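Local coordinates for cytoplasmic export protein 1 (Saccharomyces cerevisiae, PDB 3VWA), which binds tRNA and works in its nuclear export, probably passing aminoacylated tRNA from export receptors at the nuclear pore to the translation machinery, at residues 19-22 with 27-30; 41-46 with 145-150; 434-439 with 469-474; 475-480 with 508-513. All blocks are in the same frame, centred on the assembly; numbering follows the deposited sequence.

Interactions 1 and 2 lie in the N-terminal kinase-like domain, interactions 3 and 4 far along the C-terminal HEAT-repeat arm, on the opposite side of the chain's centre; interaction 1 and interaction 3 are about 64 Å apart between centres. The first two have centres about 10 Å apart and share one sheet: strand 26-33 lies beside strand 39-45, with Gln27 N 2.7 Å from Lys44 O. Interactions 3 and 4, also about 10 Å apart between centres, repeat one scheme in successive layers of helices, an arginine reaching the aspartate of the next turn. Arg477 joins them, its NH1 lying 2.8 Å from Asp471 O, and a salt bridge from Glu434 to Lys475 adds a second tie.

Interaction 1 of 4, residues 19-22 with 27-30; sequences AITE and QCFD
Ile20 N donates to Cys28 O over 2.7 Å. One residue further on the direction reverses: Cys28 N gives its hydrogen to Thr21 O at 2.8 Å. Cys28 thus faces both Ile20 and Thr21, a classic beta bulge, after which Glu22 and Gln27 form a non-hydrogen-bonded antiparallel pair.

Side chains line both faces of this hairpin. On one, Thr21 CG2 comes within 3.1 Å of Cys28 CB, an approach so tight that its exact placement is doubtful. Thr21 OG1 lies anti to the backbone N (chi1 -165°), leaving the methyl between the N and the carbonyl carbon, on the Cys28 side. Ile20 adds CG1 at 4.1 Å from Cys28 SG, and its CD1 reaches Asp30 OD1, the two side chains crossing at about a right angle.

On the face that carries Gln27, the Glu22 and Gln27 chains run side by side in the same direction, CG to CG at 3.7 Å, with their carboxylate and amide planes turned 69° apart. Ala19 covers the Phe29 ring: its CB lies 3.8 Å from the ring centroid, over the face but displaced toward the rim, a CH-pi contact.

The hairpin of strands 21-22 and 26-33 belongs to the antiparallel sheet of the kinase-like domain's N-terminal lobe. Strand 39-45 flanks 26-33, with backbone bonds pairing Phe29 with Val42 and Gln27 with Lys44, while Cys28 packs on Thr41 and Phe43; strand 13-15 also pairs with 26-33.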
loop_
_atom_site.group_PDB
_atom_site.type_symbol
_atom_site.label_atom_id
_atom_site.label_comp_id
_atom_site.label_asym_id
_atom_site.label_seq_id
_atom_site.Cartn_x
_atom_site.Cartn_y
_atom_site.Cartn_z
ATOM N N ALA A 19 -19.665 -9.108 -14.935
ATOM C CA ALA A 19 -19.654 -7.667 -14.728
ATOM C C ALA A 19 -19.431 -7.390 -13.256
ATOM O O ALA A 19 -19.779 -8.225 -12.422
ATOM C CB ALA A 19 -20.954 -7.016 -15.223
ATOM N N ILE A 20 -18.812 -6.255 -12.937
ATOM C CA ILE A 20 -18.528 -5.929 -11.534
ATOM C C ILE A 20 -19.661 -5.069 -10.975
ATOM O O ILE A 20 -19.929 -5.073 -9.772
ATOM C CB ILE A 20 -17.124 -5.272 -11.304
ATOM C CG1 ILE A 20 -17.106 -3.813 -11.767
ATOM C CG2 ILE A 20 -16.013 -6.101 -11.952
ATOM C CD1 ILE A 20 -15.735 -3.155 -11.757
ATOM N N THR A 21 -20.290 -4.313 -11.870
ATOM C CA THR A 21 -21.494 -3.543 -11.589
ATOM C C THR A 21 -22.389 -3.696 -12.819
ATOM O O THR A 21 -21.892 -3.884 -13.968
ATOM C CB THR A 21 -21.192 -2.050 -11.371
ATOM O OG1 THR A 21 -22.315 -1.417 -10.776
ATOM C CG2 THR A 21 -21.024 -1.360 -12.652
ATOM N N GLU A 22 -23.688 -3.587 -12.567
ATOM C CA GLU A 22 -24.728 -3.712 -13.549
ATOM C C GLU A 22 -25.680 -2.588 -13.254
ATOM O O GLU A 22 -25.844 -2.232 -12.110
ATOM C CB GLU A 22 -25.490 -4.998 -13.298
ATOM C CG GLU A 22 -25.277 -6.089 -14.319
ATOM C CD GLU A 22 -26.596 -6.663 -14.801
ATOM O OE1 GLU A 22 -27.566 -6.746 -14.008
ATOM O OE2 GLU A 22 -26.661 -7.016 -15.987
ATOM N N GLN A 27 -23.753 -2.928 -18.400
ATOM C CA GLN A 27 -22.893 -3.771 -17.548
ATOM C C GLN A 27 -21.476 -3.223 -17.559
ATOM O O GLN A 27 -20.987 -2.747 -18.589
ATOM C CB GLN A 27 -22.861 -5.201 -18.051
ATOM C CG GLN A 27 -24.162 -5.925 -17.794
ATOM C CD GLN A 27 -24.154 -7.269 -18.459
ATOM O OE1 GLN A 27 -24.033 -7.370 -19.693
ATOM N NE2 GLN A 27 -24.260 -8.324 -17.654
ATOM N N CYS A 28 -20.809 -3.298 -16.427
ATOM C CA CYS A 28 -19.470 -2.754 -16.351
ATOM C C CYS A 28 -18.492 -3.881 -16.026
ATOM O O CYS A 28 -18.618 -4.542 -14.989
ATOM C CB CYS A 28 -19.431 -1.621 -15.334
ATOM S SG CYS A 28 -17.790 -1.096 -14.810
ATOM N N PHE A 29 -17.542 -4.091 -16.945
ATOM C CA PHE A 29 -16.610 -5.222 -16.895
ATOM C C PHE A 29 -15.182 -4.705 -16.816
ATOM O O PHE A 29 -14.859 -3.732 -17.515
ATOM C CB PHE A 29 -16.712 -6.089 -18.186
ATOM C CG PHE A 29 -17.980 -6.916 -18.311
ATOM C CD1 PHE A 29 -18.056 -8.175 -17.729
ATOM C CD2 PHE A 29 -19.071 -6.463 -19.053
ATOM C CE1 PHE A 29 -19.192 -8.967 -17.850
ATOM C CE2 PHE A 29 -20.217 -7.257 -19.171
ATOM C CZ PHE A 29 -20.281 -8.514 -18.559
ATOM N N ASP A 30 -14.317 -5.353 -16.016
ATOM C CA ASP A 30 -12.853 -5.153 -16.205
ATOM C C ASP A 30 -12.415 -5.837 -17.499
ATOM O O ASP A 30 -12.960 -6.865 -17.873
ATOM C CB ASP A 30 -11.996 -5.749 -15.073
ATOM C CG ASP A 30 -12.228 -5.068 -13.716
ATOM O OD1 ASP A 30 -12.684 -3.910 -13.676
ATOM O OD2 ASP A 30 -11.946 -5.709 -12.680
#

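Interaction 2 of 4, residues 41-46 with 145-150; sequences TVFKAK and VLFGLE
Phe43 and Phe147 stack face to face between the two lobes of the kinase-like fold, one on strand 39-45 of the N-terminal sheet, the other just past strand 144-146. Leu146, Phe147 and Gly148 probably stand where active kinases carry the DFG motif, with leucine in place of the aspartate.

The side chains approach from opposite directions. Phe43 has CG anti to its carbonyl carbon (chi1 -70°), which sends the ring off the strand toward the other lobe; Phe147 instead holds CG opposite its own N (chi1 174°), which turns its ring back toward Phe43. Their planes are only 10° from parallel and their centroids 4.0 Å apart, with each ring placing a carbon above the middle of the other. Putting an alanine at Phe43 would probably strip Phe147 of the ring across its face, open a gap between the lobes and leave Phe147 freer to turn.

Two more aromatics pack around the pair: Trp26 with Phe147 and Phe137 with Phe43, both edge-to-face. Within the stack, Phe147 CE1 stands 3.6 Å above the plane of Phe43, and the closest atoms are Phe43 CD1 and Phe147 CZ, 3.7 Å apart.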
loop_
_atom_site.group_PDB
_atom_site.type_symbol
_atom_site.label_atom_id
_atom_site.label_comp_id
_atom_site.label_asym_id
_atom_site.label_seq_id
_atom_site.Cartn_x
_atom_site.Cartn_y
_atom_site.Cartn_z
ATOM N N THR A 41 -11.668 -0.525 -18.716
ATOM C CA THR A 41 -13.006 -0.887 -18.271
ATOM C C THR A 41 -13.881 -0.820 -19.486
ATOM O O THR A 41 -13.839 0.148 -20.229
ATOM C CB THR A 41 -13.527 0.106 -17.213
ATOM O OG1 THR A 41 -12.825 -0.181 -16.015
ATOM C CG2 THR A 41 -15.035 -0.072 -16.948
ATOM N N VAL A 42 -14.681 -1.856 -19.665
ATOM C CA VAL A 42 -15.575 -2.001 -20.779
ATOM C C VAL A 42 -17.034 -1.860 -20.292
ATOM O O VAL A 42 -17.533 -2.653 -19.452
ATOM C CB VAL A 42 -15.336 -3.394 -21.430
ATOM C CG1 VAL A 42 -16.433 -3.703 -22.438
ATOM C CG2 VAL A 42 -13.920 -3.488 -22.047
ATOM N N PHE A 43 -17.718 -0.837 -20.794
ATOM C CA PHE A 43 -19.136 -0.678 -20.527
ATOM C C PHE A 43 -19.945 -1.282 -21.689
ATOM O O PHE A 43 -19.835 -0.866 -22.867
ATOM C CB PHE A 43 -19.509 0.791 -20.346
ATOM C CG PHE A 43 -18.980 1.400 -19.082
ATOM C CD1 PHE A 43 -19.713 1.308 -17.871
ATOM C CD2 PHE A 43 -17.783 2.135 -19.095
ATOM C CE1 PHE A 43 -19.207 1.936 -16.715
ATOM C CE2 PHE A 43 -17.305 2.723 -17.937
ATOM C CZ PHE A 43 -18.024 2.632 -16.762
ATOM N N LYS A 44 -20.739 -2.285 -21.342
ATOM C CA LYS A 44 -21.516 -3.006 -22.318
ATOM C C LYS A 44 -22.964 -2.573 -22.151
ATOM O O LYS A 44 -23.531 -2.721 -21.065
ATOM C CB LYS A 44 -21.375 -4.508 -22.074
ATOM C CG LYS A 44 -22.338 -5.362 -22.884
ATOM C CD LYS A 44 -21.775 -6.765 -23.029
ATOM C CE LYS A 44 -22.141 -7.320 -24.390
ATOM N NZ LYS A 44 -23.606 -7.379 -24.554
ATOM N N ALA A 45 -23.523 -1.989 -23.211
ATOM C CA ALA A 45 -24.909 -1.514 -23.255
ATOM C C ALA A 45 -25.900 -2.646 -23.243
ATOM O O ALA A 45 -25.747 -3.664 -23.958
ATOM C CB ALA A 45 -25.162 -0.687 -24.501
ATOM N N LYS A 46 -26.938 -2.442 -22.446
ATOM C CA LYS A 46 -28.074 -3.335 -22.441
ATOM C C LYS A 46 -28.996 -2.788 -23.508
ATOM O O LYS A 46 -30.047 -2.225 -23.207
ATOM C CB LYS A 46 -28.738 -3.300 -21.076
ATOM C CG LYS A 46 -28.004 -4.103 -20.016
ATOM C CD LYS A 46 -29.010 -4.310 -18.892
ATOM C CE LYS A 46 -28.348 -4.808 -17.629
ATOM N NZ LYS A 46 -29.224 -4.455 -16.469
ATOM N N VAL A 145 -14.272 10.459 -11.052
ATOM C CA VAL A 145 -14.665 10.665 -12.456
ATOM C C VAL A 145 -16.168 10.304 -12.786
ATOM O O VAL A 145 -16.812 9.542 -12.054
ATOM C CB VAL A 145 -13.650 9.987 -13.430
ATOM C CG1 VAL A 145 -12.289 10.708 -13.387
ATOM C CG2 VAL A 145 -13.465 8.484 -13.127
ATOM N N LEU A 146 -16.699 10.834 -13.896
ATOM C CA LEU A 146 -18.126 10.758 -14.183
ATOM C C LEU A 146 -18.432 9.929 -15.412
ATOM O O LEU A 146 -17.726 9.961 -16.419
ATOM C CB LEU A 146 -18.737 12.155 -14.365
ATOM C CG LEU A 146 -19.016 12.914 -13.057
ATOM C CD1 LEU A 146 -19.426 14.375 -13.307
ATOM C CD2 LEU A 146 -20.048 12.168 -12.194
ATOM N N PHE A 147 -19.483 9.152 -15.277
ATOM C CA PHE A 147 -19.956 8.362 -16.358
ATOM C C PHE A 147 -21.429 8.661 -16.632
ATOM O O PHE A 147 -22.154 9.147 -15.756
ATOM C CB PHE A 147 -19.790 6.896 -16.031
ATOM C CG PHE A 147 -20.383 6.000 -17.051
ATOM C CD1 PHE A 147 -19.718 5.781 -18.272
ATOM C CD2 PHE A 147 -21.641 5.399 -16.829
ATOM C CE1 PHE A 147 -20.268 4.946 -19.247
ATOM C CE2 PHE A 147 -22.197 4.567 -17.803
ATOM C CZ PHE A 147 -21.510 4.353 -19.014
ATOM N N GLY A 148 -21.883 8.347 -17.844
ATOM C CA GLY A 148 -23.321 8.386 -18.117
ATOM C C GLY A 148 -23.772 9.586 -18.906
ATOM O O GLY A 148 -24.335 10.566 -18.378
ATOM N N LEU A 149 -23.635 9.436 -20.208
ATOM C CA LEU A 149 -23.745 10.531 -21.131
ATOM C C LEU A 149 -25.040 10.347 -21.972
ATOM O O LEU A 149 -25.257 11.027 -22.990
ATOM C CB LEU A 149 -22.464 10.466 -21.962
ATOM C CG LEU A 149 -21.346 11.518 -21.806
ATOM C CD1 LEU A 149 -21.357 12.363 -20.516
ATOM C CD2 LEU A 149 -19.980 10.898 -22.091
ATOM N N GLU A 150 -25.922 9.457 -21.505
ATOM C CA GLU A 150 -27.194 9.136 -22.213
ATOM C C GLU A 150 -28.038 10.342 -22.628
ATOM O O GLU A 150 -28.605 10.376 -23.730
ATOM C CB GLU A 150 -28.076 8.193 -21.389
ATOM C CG GLU A 150 -27.440 6.843 -21.105
ATOM C CD GLU A 150 -26.479 6.849 -19.932
ATOM O OE1 GLU A 150 -26.313 7.891 -19.279
ATOM O OE2 GLU A 150 -25.894 5.786 -19.640
#

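Interaction 3 of 4, residues 434-439 with 469-474; sequences EIRTWT and LKDPQV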
loop_
_atom_site.group_PDB
_atom_site.type_symbol
_atom_site.label_atom_id
_atom_site.label_comp_id
_atom_site.label_asym_id
_atom_site.label_seq_id
_atom_site.Cartn_x
_atom_site.Cartn_y
_atom_site.Cartn_z
ATOM N N GLU A 434 26.681 -5.861 25.104
ATOM C CA GLU A 434 25.332 -6.121 24.645
ATOM C C GLU A 434 25.335 -7.040 23.361
ATOM O O GLU A 434 24.563 -8.001 23.258
ATOM C CB GLU A 434 24.590 -4.801 24.523
ATOM C CG GLU A 434 23.073 -4.895 24.464
ATOM C CD GLU A 434 22.446 -5.465 25.732
ATOM O OE1 GLU A 434 23.061 -5.339 26.824
ATOM O OE2 GLU A 434 21.336 -6.037 25.640
ATOM N N ILE A 435 26.280 -6.792 22.474
ATOM C CA ILE A 435 26.443 -7.522 21.247
ATOM C C ILE A 435 26.941 -8.903 21.543
ATOM O O ILE A 435 26.451 -9.862 20.944
ATOM C CB ILE A 435 27.400 -6.784 20.262
ATOM C CG1 ILE A 435 26.751 -5.483 19.786
ATOM C CG2 ILE A 435 27.747 -7.671 19.048
ATOM C CD1 ILE A 435 27.624 -4.628 18.853
ATOM N N ARG A 436 27.914 -9.020 22.455
ATOM C CA ARG A 436 28.338 -10.351 22.955
ATOM C C ARG A 436 27.225 -11.212 23.538
ATOM O O ARG A 436 27.149 -12.417 23.215
ATOM C CB ARG A 436 29.563 -10.292 23.894
ATOM C CG ARG A 436 30.749 -9.518 23.221
ATOM C CD ARG A 436 32.094 -9.794 23.832
ATOM N NE ARG A 436 32.101 -9.579 25.294
ATOM C CZ ARG A 436 32.231 -8.404 25.913
ATOM N NH1 ARG A 436 32.241 -8.388 27.250
ATOM N NH2 ARG A 436 32.368 -7.260 25.222
ATOM N N THR A 437 26.390 -10.599 24.380
ATOM C CA THR A 437 25.237 -11.239 25.026
ATOM C C THR A 437 24.265 -11.741 23.939
ATOM O O THR A 437 23.889 -12.935 23.919
ATOM C CB THR A 437 24.547 -10.252 26.018
ATOM O OG1 THR A 437 25.521 -9.753 26.955
ATOM C CG2 THR A 437 23.397 -10.911 26.829
ATOM N N TRP A 438 23.893 -10.858 23.012
ATOM C CA TRP A 438 22.912 -11.196 21.986
ATOM C C TRP A 438 23.460 -12.202 20.980
ATOM O O TRP A 438 22.696 -13.032 20.476
ATOM C CB TRP A 438 22.358 -9.956 21.278
ATOM C CG TRP A 438 21.177 -9.373 21.993
ATOM C CD1 TRP A 438 21.180 -8.350 22.931
ATOM C CD2 TRP A 438 19.797 -9.823 21.932
ATOM N NE1 TRP A 438 19.919 -8.115 23.415
ATOM C CE2 TRP A 438 19.046 -8.980 22.879
ATOM C CE3 TRP A 438 19.125 -10.836 21.252
ATOM C CZ2 TRP A 438 17.686 -9.127 23.068
ATOM C CZ3 TRP A 438 17.749 -10.981 21.468
ATOM C CH2 TRP A 438 17.052 -10.155 22.356
ATOM N N THR A 439 24.759 -12.146 20.673
ATOM C CA THR A 439 25.314 -13.108 19.730
ATOM C C THR A 439 25.059 -14.565 20.106
ATOM O O THR A 439 24.719 -15.381 19.244
ATOM C CB THR A 439 26.844 -12.931 19.518
ATOM O OG1 THR A 439 27.095 -11.617 19.003
ATOM C CG2 THR A 439 27.382 -13.983 18.494
ATOM N N LEU A 469 30.899 -18.382 28.249
ATOM C CA LEU A 469 31.018 -18.635 29.697
ATOM C C LEU A 469 32.401 -18.312 30.227
ATOM O O LEU A 469 32.588 -18.289 31.443
ATOM C CB LEU A 469 30.643 -20.086 30.025
ATOM C CG LEU A 469 29.147 -20.354 30.025
ATOM C CD1 LEU A 469 28.996 -21.878 30.039
ATOM C CD2 LEU A 469 28.424 -19.743 31.228
ATOM N N LYS A 470 33.347 -18.040 29.323
ATOM C CA LYS A 470 34.615 -17.428 29.691
ATOM C C LYS A 470 34.536 -15.906 29.623
ATOM O O LYS A 470 35.563 -15.257 29.777
ATOM C CB LYS A 470 35.785 -17.811 28.746
ATOM C CG LYS A 470 35.734 -19.183 28.121
ATOM C CD LYS A 470 37.060 -19.929 28.158
ATOM C CE LYS A 470 36.789 -21.399 27.791
ATOM N NZ LYS A 470 37.286 -22.371 28.795
ATOM N N ASP A 471 33.372 -15.319 29.362
ATOM C CA ASP A 471 33.375 -13.876 29.085
ATOM C C ASP A 471 33.755 -13.154 30.391
ATOM O O ASP A 471 33.314 -13.595 31.471
ATOM C CB ASP A 471 32.005 -13.415 28.526
ATOM C CG ASP A 471 31.988 -11.959 28.061
ATOM O OD1 ASP A 471 32.107 -11.690 26.831
ATOM O OD2 ASP A 471 31.826 -11.051 28.909
ATOM N N PRO A 472 34.557 -12.066 30.299
ATOM C CA PRO A 472 34.843 -11.209 31.483
ATOM C C PRO A 472 33.582 -10.593 32.099
ATOM O O PRO A 472 33.508 -10.420 33.312
ATOM C CB PRO A 472 35.738 -10.085 30.936
ATOM C CG PRO A 472 35.707 -10.195 29.432
ATOM C CD PRO A 472 35.327 -11.639 29.114
ATOM N N GLN A 473 32.582 -10.276 31.283
ATOM C CA GLN A 473 31.362 -9.731 31.842
ATOM C C GLN A 473 30.346 -10.811 32.170
ATOM O O GLN A 473 30.346 -11.857 31.535
ATOM C CB GLN A 473 30.810 -8.692 30.898
ATOM C CG GLN A 473 31.879 -7.695 30.508
ATOM C CD GLN A 473 32.276 -6.824 31.665
ATOM O OE1 GLN A 473 31.410 -6.324 32.373
ATOM N NE2 GLN A 473 33.594 -6.633 31.870
ATOM N N VAL A 474 29.499 -10.550 33.171
ATOM C CA VAL A 474 28.508 -11.505 33.659
ATOM C C VAL A 474 27.364 -11.728 32.664
ATOM O O VAL A 474 26.834 -12.838 32.558
ATOM C CB VAL A 474 27.977 -11.104 35.063
ATOM C CG1 VAL A 474 26.729 -11.888 35.496
ATOM C CG2 VAL A 474 29.058 -11.316 36.102
#
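Arg436 takes hold of Asp471 side-on, with NE and NH1 each serving a different carboxylate oxygen. Arg436 NE donates to Asp471 OD1 at 2.6 Å, almost straight, and Arg436 NH1 to Asp471 OD2 at 3.2 Å, straighter still; a weak bond from NH1 to OD1 completes the salt bridge. Both oxygens offer their syn lone pairs, and with guanidinium and carboxylate only 12° from coplanar, both oxygens lie in the guanidinium plane. A bend at chi3 (-53°) turns the arginine's end to this edge-on meeting.

Asp471 OD2 has a second donor. On its anti side Asp471 OD2 accepts from Gln473 N at 2.6 Å, making an Asx turn that fixes the carboxylate within its own loop. The remaining nitrogen of the arginine, NH2, is bonded to the backbone O of Asp430, while Gln473 CG packs against Arg436 NH1 at the guanidinium edge, 3.4 Å away. Swapping Asp471 for an alanine would probably leave the charge of Arg436 without its mate and Gln473 N without its turn partner.

The salt bridge ties helix 433-446 to the turn between helices 454-469 and 474-487 in the HEAT-repeat arm, and beside it Asp471 and Thr437 both pack against Pro476 on helix 474-487.

Interaction 4 of 4, residues 475-480 with 508-513; sequences KPRLAA and LLDKSP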
loop_
_atom_site.group_PDB
_atom_site.type_symbol
_atom_site.label_atom_id
_atom_site.label_comp_id
_atom_site.label_asym_id
_atom_site.label_seq_id
_atom_site.Cartn_x
_atom_site.Cartn_y
_atom_site.Cartn_z
ATOM N N LYS A 475 26.994 -10.707 31.906
ATOM C CA LYS A 475 25.788 -10.819 31.097
ATOM C C LYS A 475 25.844 -11.943 30.029
ATOM O O LYS A 475 24.863 -12.654 29.878
ATOM C CB LYS A 475 25.372 -9.476 30.492
ATOM C CG LYS A 475 23.921 -9.457 29.994
ATOM C CD LYS A 475 23.467 -8.054 29.544
ATOM C CE LYS A 475 21.968 -8.021 29.241
ATOM N NZ LYS A 475 21.431 -6.653 28.959
ATOM N N PRO A 476 26.963 -12.080 29.291
ATOM C CA PRO A 476 27.091 -13.125 28.257
ATOM C C PRO A 476 27.207 -14.543 28.822
ATOM O O PRO A 476 26.803 -15.510 28.165
ATOM C CB PRO A 476 28.356 -12.727 27.496
ATOM C CG PRO A 476 28.491 -11.208 27.781
ATOM C CD PRO A 476 28.080 -11.112 29.221
ATOM N N ARG A 477 27.693 -14.656 30.057
ATOM C CA ARG A 477 27.714 -15.933 30.765
ATOM C C ARG A 477 26.295 -16.360 31.068
ATOM O O ARG A 477 25.880 -17.496 30.745
ATOM C CB ARG A 477 28.599 -15.833 32.017
ATOM C CG ARG A 477 29.902 -15.078 31.733
ATOM C CD ARG A 477 31.082 -15.612 32.517
ATOM N NE ARG A 477 30.923 -15.381 33.932
ATOM C CZ ARG A 477 31.358 -14.290 34.568
ATOM N NH1 ARG A 477 32.001 -13.342 33.904
ATOM N NH2 ARG A 477 31.137 -14.145 35.862
ATOM N N LEU A 478 25.511 -15.438 31.623
ATOM C CA LEU A 478 24.083 -15.678 31.859
ATOM C C LEU A 478 23.324 -16.014 30.579
ATOM O O LEU A 478 22.335 -16.715 30.611
ATOM C CB LEU A 478 23.473 -14.427 32.479
ATOM C CG LEU A 478 23.972 -14.057 33.889
ATOM C CD1 LEU A 478 23.429 -12.705 34.259
ATOM C CD2 LEU A 478 23.601 -15.078 34.953
ATOM N N ALA A 479 23.747 -15.447 29.456
ATOM C CA ALA A 479 23.095 -15.716 28.199
ATOM C C ALA A 479 23.488 -17.128 27.717
ATOM O O ALA A 479 22.742 -17.765 27.019
ATOM C CB ALA A 479 23.494 -14.679 27.136
ATOM N N ALA A 480 24.683 -17.586 28.026
ATOM C CA ALA A 480 25.046 -18.963 27.681
ATOM C C ALA A 480 24.161 -19.957 28.440
ATOM O O ALA A 480 23.564 -20.860 27.854
ATOM C CB ALA A 480 26.511 -19.229 27.973
ATOM N N LEU A 508 29.379 -23.597 37.408
ATOM C CA LEU A 508 29.267 -23.988 38.818
ATOM C C LEU A 508 30.328 -23.326 39.685
ATOM O O LEU A 508 30.089 -23.076 40.892
ATOM C CB LEU A 508 29.464 -25.484 38.934
ATOM C CG LEU A 508 28.337 -26.484 39.177
ATOM C CD1 LEU A 508 26.985 -26.057 38.668
ATOM C CD2 LEU A 508 28.761 -27.804 38.535
ATOM N N LEU A 509 31.472 -23.015 39.070
ATOM C CA LEU A 509 32.577 -22.442 39.829
ATOM C C LEU A 509 32.895 -20.968 39.547
ATOM O O LEU A 509 33.982 -20.466 39.901
ATOM C CB LEU A 509 33.835 -23.285 39.666
ATOM C CG LEU A 509 33.634 -24.749 40.031
ATOM C CD1 LEU A 509 34.911 -25.421 39.610
ATOM C CD2 LEU A 509 33.352 -24.908 41.536
ATOM N N ASP A 510 31.937 -20.296 38.918
ATOM C CA ASP A 510 32.074 -18.935 38.453
ATOM C C ASP A 510 32.173 -17.998 39.666
ATOM O O ASP A 510 31.596 -18.291 40.709
ATOM C CB ASP A 510 30.813 -18.602 37.686
ATOM C CG ASP A 510 30.962 -17.392 36.789
ATOM O OD1 ASP A 510 30.590 -16.279 37.243
ATOM O OD2 ASP A 510 31.394 -17.553 35.613
ATOM N N LYS A 511 32.873 -16.883 39.503
ATOM C CA LYS A 511 32.986 -15.847 40.568
ATOM C C LYS A 511 31.671 -15.153 40.854
ATOM O O LYS A 511 31.497 -14.575 41.920
ATOM C CB LYS A 511 34.008 -14.779 40.200
ATOM C CG LYS A 511 35.397 -15.322 39.891
ATOM C CD LYS A 511 36.142 -14.464 38.874
ATOM C CE LYS A 511 37.115 -15.305 38.040
ATOM N NZ LYS A 511 37.774 -14.491 36.981
ATOM N N SER A 512 30.743 -15.179 39.902
ATOM C CA SER A 512 29.496 -14.446 40.066
ATOM C C SER A 512 28.478 -15.324 40.792
ATOM O O SER A 512 28.175 -16.424 40.344
ATOM C CB SER A 512 28.983 -14.015 38.696
ATOM O OG SER A 512 27.597 -13.712 38.751
ATOM N N PRO A 513 27.940 -14.858 41.940
ATOM C CA PRO A 513 27.009 -15.797 42.626
ATOM C C PRO A 513 25.797 -16.150 41.756
ATOM O O PRO A 513 25.267 -17.274 41.829
ATOM C CB PRO A 513 26.565 -15.037 43.891
ATOM C CG PRO A 513 27.093 -13.638 43.767
ATOM C CD PRO A 513 28.005 -13.523 42.576
#
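Arg477 and Asp510 come together from opposite directions in a salt bridge with two bonds, from NE and NH2. The stronger runs from Arg477 NH2 to Asp510 OD1 at 2.6 Å, on the syn lone pair of that oxygen, though OD1 sits a little out of the guanidinium plane. The other, from Arg477 NE to Asp510 OD2, is 2.8 Å long but strongly bent and therefore weak. Guanidinium and carboxylate are turned 37° apart, a twist that fits the poor angle of the second bond. Close by, Ser512 CB touches the edge of the guanidinium, 3.6 Å from Arg477 NH2.

The next shell holds the partners in place. Ser512 N donates to Asp510 OD1 at 2.9 Å from the anti side, closing an Asx turn, and OD1 thus takes two donors. Bends at chi2 (-145°) and chi3 (-67°) of Arg477 swing its end over to the turn. An aspartate in the turn between two helices, paired with an arginine from the layer before, is a recurrent feature of HEAT repeats, and 508-513 lies within one.

Further out, Ser512 stands at the N-cap of helix 513-536, with OG making a weak bond to Val515 N. Leu478 on helix 474-487 packs on Ile514 and Val515, and the side chain of Arg477 rests on Leu469 at the end of helix 454-469.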